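Local atomic coordinates of mialostatin (Ixodes ricinus, PDB entry 6ZTK), a protein that inhibits cysteine proteases, among them the tick's own midgut cathepsins and several host cathepsins, and so restrains the proteolysis of blood proteins in the gut. Residues A[45-50]-A[62-67]; A[77-82]-A[118-123]. All coordinates share one frame; numbering follows the deposited sequence.

Contact 1. Residues A[45-50]-A[62-67]. With SO4 (sulfate ion), chain D.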
loop_
_atom_site.group_PDB
_atom_site.type_symbol
_atom_site.label_atom_id
_atom_site.label_comp_id
_atom_site.label_asym_id
_atom_site.label_seq_id
_atom_site.Cartn_x
_atom_site.Cartn_y
_atom_site.Cartn_z
ATOM N N ASN A 45 -6.213 1.482 -4.749
ATOM C CA ASN A 45 -6.946 1.157 -3.501
ATOM C C ASN A 45 -6.281 -0.043 -2.802
ATOM O O ASN A 45 -6.234 -0.042 -1.594
ATOM C CB ASN A 45 -8.419 0.976 -3.816
ATOM C CG ASN A 45 -9.045 2.299 -4.189
ATOM O OD1 ASN A 45 -8.546 3.358 -3.812
ATOM N ND2 ASN A 45 -10.103 2.216 -4.951
ATOM N N LEU A 46 -5.772 -1.049 -3.540
ATOM C CA LEU A 46 -5.003 -2.135 -2.918
ATOM C C LEU A 46 -3.748 -1.611 -2.219
ATOM O O LEU A 46 -3.344 -2.174 -1.181
ATOM C CB LEU A 46 -4.640 -3.190 -3.974
ATOM C CG LEU A 46 -5.816 -4.006 -4.443
ATOM C CD1 LEU A 46 -5.434 -4.808 -5.680
ATOM C CD2 LEU A 46 -6.222 -4.939 -3.319
ATOM N N ALA A 47 -3.072 -0.601 -2.761
ATOM C CA ALA A 47 -1.922 -0.013 -2.056
ATOM C C ALA A 47 -2.324 0.621 -0.740
ATOM O O ALA A 47 -1.640 0.475 0.261
ATOM C CB ALA A 47 -1.209 0.967 -2.982
ATOM N N HIS A 48 -3.467 1.313 -0.739
ATOM C CA HIS A 48 -3.984 1.890 0.522
ATOM C C HIS A 48 -4.323 0.745 1.498
ATOM O O HIS A 48 -4.028 0.871 2.690
ATOM C CB HIS A 48 -5.180 2.785 0.257
ATOM C CG HIS A 48 -4.783 4.151 -0.200
ATOM N ND1 HIS A 48 -4.251 5.100 0.671
ATOM C CD2 HIS A 48 -4.821 4.731 -1.426
ATOM C CE1 HIS A 48 -3.912 6.180 -0.047
ATOM N NE2 HIS A 48 -4.226 5.978 -1.326
ATOM N N TYR A 49 -4.888 -0.343 0.985
ATOM C CA TYR A 49 -5.134 -1.496 1.869
ATOM C C TYR A 49 -3.813 -1.932 2.520
ATOM O O TYR A 49 -3.705 -2.132 3.720
ATOM C CB TYR A 49 -5.840 -2.651 1.183
ATOM C CG TYR A 49 -5.930 -3.815 2.104
ATOM C CD1 TYR A 49 -6.776 -3.812 3.207
ATOM C CD2 TYR A 49 -5.138 -4.936 1.892
ATOM C CE1 TYR A 49 -6.821 -4.909 4.079
ATOM C CE2 TYR A 49 -5.209 -6.023 2.738
ATOM C CZ TYR A 49 -5.992 -5.981 3.856
ATOM O OH TYR A 49 -6.018 -7.097 4.692
ATOM N N ALA A 50 -2.756 -2.084 1.707
ATOM C CA ALA A 50 -1.479 -2.577 2.212
ATOM C C ALA A 50 -0.987 -1.663 3.320
ATOM O O ALA A 50 -0.546 -2.099 4.363
ATOM C CB ALA A 50 -0.481 -2.661 1.072
ATOM N N ASP A 62 1.276 5.284 7.893
ATOM C CA ASP A 62 1.696 5.850 6.587
ATOM C C ASP A 62 0.494 6.021 5.682
ATOM O O ASP A 62 -0.573 5.361 5.838
ATOM C CB ASP A 62 2.767 4.968 5.953
ATOM C CG ASP A 62 4.043 5.083 6.709
ATOM O OD1 ASP A 62 4.364 6.208 7.229
ATOM O OD2 ASP A 62 4.670 3.970 6.857
ATOM N N THR A 63 0.682 6.782 4.585
ATOM C CA THR A 63 -0.255 6.798 3.488
ATOM C C THR A 63 0.509 6.767 2.164
ATOM O O THR A 63 1.733 6.941 2.191
ATOM C CB THR A 63 -1.248 7.977 3.582
ATOM O OG1 THR A 63 -2.287 7.773 2.640
ATOM C CG2 THR A 63 -0.602 9.327 3.341
ATOM N N VAL A 64 -0.194 6.420 1.124
ATOM C CA VAL A 64 0.368 6.295 -0.256
ATOM C C VAL A 64 0.453 7.673 -0.899
ATOM O O VAL A 64 -0.609 8.396 -0.947
ATOM C CB VAL A 64 -0.457 5.361 -1.123
ATOM C CG1 VAL A 64 0.205 5.192 -2.474
ATOM C CG2 VAL A 64 -0.655 3.993 -0.492
ATOM N N LEU A 65 1.632 8.001 -1.427
ATOM C CA LEU A 65 1.748 9.201 -2.322
ATOM C C LEU A 65 1.542 8.829 -3.775
ATOM O O LEU A 65 0.654 9.413 -4.451
ATOM C CB LEU A 65 3.102 9.852 -2.127
ATOM C CG LEU A 65 3.335 10.578 -0.825
ATOM C CD1 LEU A 65 4.778 11.025 -0.700
ATOM C CD2 LEU A 65 2.382 11.790 -0.704
ATOM N N GLU A 66 2.245 7.831 -4.284
ATOM C CA GLU A 66 2.139 7.464 -5.698
ATOM C C GLU A 66 2.299 5.944 -5.849
ATOM O O GLU A 66 3.267 5.393 -5.286
ATOM C CB GLU A 66 3.228 8.177 -6.488
ATOM C CG GLU A 66 3.176 7.943 -7.960
ATOM C CD GLU A 66 4.198 8.753 -8.752
ATOM O OE1 GLU A 66 5.046 9.432 -8.129
ATOM O OE2 GLU A 66 4.211 8.605 -9.998
ATOM N N LEU A 67 1.421 5.355 -6.645
ATOM C CA LEU A 67 1.618 3.957 -7.100
ATOM C C LEU A 67 2.529 4.017 -8.303
ATOM O O LEU A 67 2.166 4.636 -9.355
ATOM C CB LEU A 67 0.268 3.313 -7.372
ATOM C CG LEU A 67 0.303 1.868 -7.836
ATOM C CD1 LEU A 67 0.965 0.948 -6.814
ATOM C CD2 LEU A 67 -1.101 1.376 -8.116
HETATM S S SO4 D . -3.723 7.410 -4.366
HETATM O O1 SO4 D . -3.141 7.516 -3.047
HETATM O O2 SO4 D . -2.802 6.745 -5.269
HETATM O O3 SO4 D . -3.986 8.742 -4.844
HETATM O O4 SO4 D . -4.967 6.667 -4.315
#
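Val64 packs against His48 face-on: its CG2 methyl sits over the centre of the imidazole, 3.9 Å from the ring centroid and only 11° off the ring normal, a CH-pi contact. The valine torsion makes this possible, for with CG1 anti to the backbone N (chi1 -176°) the CG2 branch is turned to the helix. There the same methyl meets Ala47 as well, CG2 lying 4.0 Å from Ala47 CB and 3.7 Å from Ala47 O. This close cluster around the CG2 methyl is the tight part of the contact. Beyond it the packing thins: Leu67, past the corner that the chain turns at residue 65, brings CD1 no nearer than 4.4 Å to Ala47 CB.

The other side is polar. Thr63 OG1 lies in the plane of the imidazole at its edge, 3.5 Å from His48 CE1, and both Thr63 OG1 and His48 ND1 hydrogen-bond to the hydroxyl of Tyr99. At the far nitrogen, NE2 of His48 donates to O1 of a sulfate, probably from the crystallisation liquor, at 2.6 Å; the anion's negative charge would favour a protonated imidazole. Segment 45-50 of helix 41-52 runs almost antiparallel to strand 62-64, at 170°, in the helix-on-sheet arrangement of the cystatin fold, while Leu46 packs on strands 78-92 and 113-122, and Ala50 on the latter.

Contact 2. Residues A[77-82]-A[118-123]. With TRT (fragment of triton X-100), chain C.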
loop_
_atom_site.group_PDB
_atom_site.type_symbol
_atom_site.label_atom_id
_atom_site.label_comp_id
_atom_site.label_asym_id
_atom_site.label_seq_id
_atom_site.Cartn_x
_atom_site.Cartn_y
_atom_site.Cartn_z
ATOM N N GLY A 77 -5.090 -17.802 -5.914
ATOM C CA GLY A 77 -5.883 -16.577 -6.079
ATOM C C GLY A 77 -5.245 -15.634 -7.083
ATOM O O GLY A 77 -4.451 -16.076 -7.950
ATOM N N VAL A 78 -5.638 -14.360 -7.037
ATOM C CA VAL A 78 -5.042 -13.313 -7.852
ATOM C C VAL A 78 -4.133 -12.458 -7.003
ATOM O O VAL A 78 -4.562 -11.961 -5.974
ATOM C CB VAL A 78 -6.152 -12.459 -8.502
ATOM C CG1 VAL A 78 -5.518 -11.504 -9.479
ATOM C CG2 VAL A 78 -7.186 -13.348 -9.177
ATOM N N ASN A 79 -2.871 -12.398 -7.381
ATOM C CA ASN A 79 -1.812 -11.784 -6.572
ATOM C C ASN A 79 -1.343 -10.493 -7.237
ATOM O O ASN A 79 -1.172 -10.460 -8.476
ATOM C CB ASN A 79 -0.636 -12.739 -6.419
ATOM C CG ASN A 79 -1.087 -14.034 -5.786
ATOM O OD1 ASN A 79 -1.284 -14.073 -4.570
ATOM N ND2 ASN A 79 -1.330 -15.051 -6.588
ATOM N N TYR A 80 -1.104 -9.491 -6.412
ATOM C CA TYR A 80 -0.717 -8.139 -6.862
ATOM C C TYR A 80 0.600 -7.779 -6.209
ATOM O O TYR A 80 0.737 -7.852 -4.971
ATOM C CB TYR A 80 -1.782 -7.108 -6.475
ATOM C CG TYR A 80 -3.105 -7.341 -7.106
ATOM C CD1 TYR A 80 -4.008 -8.205 -6.491
ATOM C CD2 TYR A 80 -3.486 -6.802 -8.316
ATOM C CE1 TYR A 80 -5.228 -8.484 -7.062
ATOM C CE2 TYR A 80 -4.697 -7.088 -8.909
ATOM C CZ TYR A 80 -5.598 -7.905 -8.259
ATOM O OH TYR A 80 -6.766 -8.211 -8.907
ATOM N N LYS A 81 1.598 -7.414 -6.993
ATOM C CA LYS A 81 2.882 -6.917 -6.483
ATOM C C LYS A 81 2.907 -5.414 -6.772
ATOM O O LYS A 81 2.890 -5.026 -7.961
ATOM C CB LYS A 81 4.076 -7.637 -7.120
ATOM C CG LYS A 81 5.402 -7.133 -6.615
ATOM C CD LYS A 81 6.555 -7.972 -7.197
ATOM C CE LYS A 81 7.881 -7.402 -6.750
ATOM N NZ LYS A 81 9.018 -8.084 -7.428
ATOM N N LEU A 82 2.855 -4.624 -5.708
ATOM C CA LEU A 82 2.691 -3.150 -5.796
ATOM C C LEU A 82 3.965 -2.477 -5.332
ATOM O O LEU A 82 4.484 -2.800 -4.244
ATOM C CB LEU A 82 1.525 -2.738 -4.911
ATOM C CG LEU A 82 0.222 -3.475 -5.153
ATOM C CD1 LEU A 82 -0.821 -2.982 -4.131
ATOM C CD2 LEU A 82 -0.284 -3.253 -6.536
ATOM N N ILE A 118 3.222 -7.457 -1.620
ATOM C CA ILE A 118 2.445 -8.458 -2.366
ATOM C C ILE A 118 1.142 -8.731 -1.616
ATOM O O ILE A 118 1.213 -9.023 -0.430
ATOM C CB ILE A 118 3.251 -9.729 -2.581
ATOM C CG1 ILE A 118 4.472 -9.421 -3.442
ATOM C CG2 ILE A 118 2.366 -10.762 -3.213
ATOM C CD1 ILE A 118 5.463 -10.568 -3.513
ATOM N N ILE A 119 0.040 -8.652 -2.330
ATOM C CA ILE A 119 -1.304 -8.908 -1.772
ATOM C C ILE A 119 -1.883 -10.133 -2.482
ATOM O O ILE A 119 -1.955 -10.154 -3.723
ATOM C CB ILE A 119 -2.198 -7.692 -1.913
ATOM C CG1 ILE A 119 -1.566 -6.485 -1.218
ATOM C CG2 ILE A 119 -3.570 -7.987 -1.346
ATOM C CD1 ILE A 119 -2.460 -5.314 -1.301
ATOM N N TYR A 120 -2.305 -11.087 -1.674
ATOM C CA TYR A 120 -3.036 -12.286 -2.158
ATOM C C TYR A 120 -4.529 -11.997 -2.089
ATOM O O TYR A 120 -5.004 -11.538 -1.031
ATOM C CB TYR A 120 -2.685 -13.459 -1.277
ATOM C CG TYR A 120 -3.496 -14.695 -1.464
ATOM C CD1 TYR A 120 -3.315 -15.497 -2.567
ATOM C CD2 TYR A 120 -4.405 -15.067 -0.503
ATOM C CE1 TYR A 120 -4.037 -16.655 -2.767
ATOM C CE2 TYR A 120 -5.147 -16.238 -0.677
ATOM C CZ TYR A 120 -4.952 -17.025 -1.802
ATOM O OH TYR A 120 -5.661 -18.196 -1.939
ATOM N N THR A 121 -5.262 -12.262 -3.146
ATOM C CA THR A 121 -6.728 -12.092 -3.107
ATOM C C THR A 121 -7.431 -13.325 -3.628
ATOM O O THR A 121 -6.908 -14.075 -4.474
ATOM C CB THR A 121 -7.163 -10.879 -3.930
ATOM O OG1 THR A 121 -7.081 -11.116 -5.336
ATOM C CG2 THR A 121 -6.367 -9.642 -3.605
ATOM N N VAL A 122 -8.656 -13.509 -3.128
ATOM C CA VAL A 122 -9.582 -14.541 -3.656
ATOM C C VAL A 122 -10.857 -13.782 -4.002
ATOM O O VAL A 122 -11.666 -13.463 -3.136
ATOM C CB VAL A 122 -9.764 -15.702 -2.678
ATOM C CG1 VAL A 122 -10.659 -16.734 -3.344
ATOM C CG2 VAL A 122 -8.467 -16.301 -2.187
ATOM N N PRO A 123 -11.001 -13.287 -5.229
ATOM C CA PRO A 123 -12.051 -12.311 -5.543
ATOM C C PRO A 123 -13.447 -12.877 -5.280
ATOM O O PRO A 123 -14.293 -12.112 -4.797
ATOM C CB PRO A 123 -11.856 -11.918 -7.003
ATOM C CG PRO A 123 -10.579 -12.568 -7.467
ATOM C CD PRO A 123 -10.026 -13.352 -6.313
HETATM O O24 TRT C . 0.027 -19.377 6.519
HETATM C C23 TRT C . -1.188 -19.042 5.914
HETATM C C22 TRT C . -1.258 -17.535 5.857
HETATM O O21 TRT C . -1.485 -17.099 4.519
HETATM C C20 TRT C . -0.305 -16.890 3.751
HETATM C C19 TRT C . -0.383 -17.705 2.478
HETATM O O18 TRT C . -1.557 -17.359 1.754
HETATM C C17 TRT C . -1.950 -18.339 0.787
HETATM C C16 TRT C . -1.349 -18.068 -0.586
HETATM O O15 TRT C . -0.083 -17.410 -0.437
HETATM C C12 TRT C . 0.805 -17.413 -1.491
HETATM C C13 TRT C . 0.416 -17.258 -2.811
HETATM C C14 TRT C . 1.366 -17.258 -3.824
HETATM C C11 TRT C . 2.147 -17.528 -1.192
HETATM C C10 TRT C . 3.083 -17.495 -2.207
HETATM C C9 TRT C . 2.728 -17.392 -3.543
HETATM C C6 TRT C . 3.788 -17.490 -4.654
HETATM C C8 TRT C . 3.688 -18.976 -5.002
HETATM C C7 TRT C . 5.235 -17.247 -4.200
HETATM C C5 TRT C . 3.407 -16.780 -5.980
HETATM C C1 TRT C . 3.523 -15.255 -6.188
HETATM C C2 TRT C . 4.981 -14.898 -6.445
HETATM C C4 TRT C . 3.031 -14.492 -4.974
HETATM C C3 TRT C . 2.673 -14.842 -7.395
HETATM O O HOH W 1 -8.451 -9.311 -6.956
#
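Val78 O is gripped by two donors of Thr121, the backbone N and the hydroxyl OG1, which reach it from opposite faces of the carbonyl plane; the OG1 bond is the shorter, at 2.7 Å. Thr121 holds OG1 between its backbone N and carbonyl carbon (chi1 74°), which aims the hydroxyl across the strands. Val78 N returns a bond to Thr121 O, and at the next hydrogen-bonded pair Tyr80 and Ile119 exchange straighter ones, Ile119 N to Tyr80 O at 2.8 Å and 164°. A water joins Tyr80 OH to Thr121 OG1.

These are neighbouring antiparallel strands of the cystatin sheet, which wraps around helix 41-52. Gly77 ends the Gln-X-Val-X-Gly motif of the first hairpin and Pro123 begins the second, loops by which cystatins enter protease clefts. Tyr80 and Ile119 lie on the helix side, where Leu46 touches both and Leu82 CD1 meets Ile119 CD1 at 4.0 Å.

On the other face Asn79 OD1, buried and without a hydrogen-bond partner, lies at the Tyr120 ring edge, 3.2 Å from CD1; ND2 donates to Gln73 O and Val75 O. A Triton X-100 fragment places C16 over that ring, in a pocket shared with Trp33 and Leu131.

Helix 41-52 is common ground for the two contacts. Contact 1 sets it against strand 60-74 close to the centre of the chain; contact 2, with its centre about 14 Å away, joins the next two strands of the same sheet, and the helix bridges them, placing Leu46 O 3.3 Å from Ile119 CD1 and Ala47 N 3.6 Å from Leu82 CD1. Their chemistry differs accordingly. Helix and strand meet by van der Waals packing, with no direct hydrogen bond between them, burying 211 Å², whereas the strand pair buries 509 Å² and is tied by backbone hydrogen bonds. Both are partly buried, and each has a small molecule at its margin: a sulfate on His48, a detergent fragment on Tyr120.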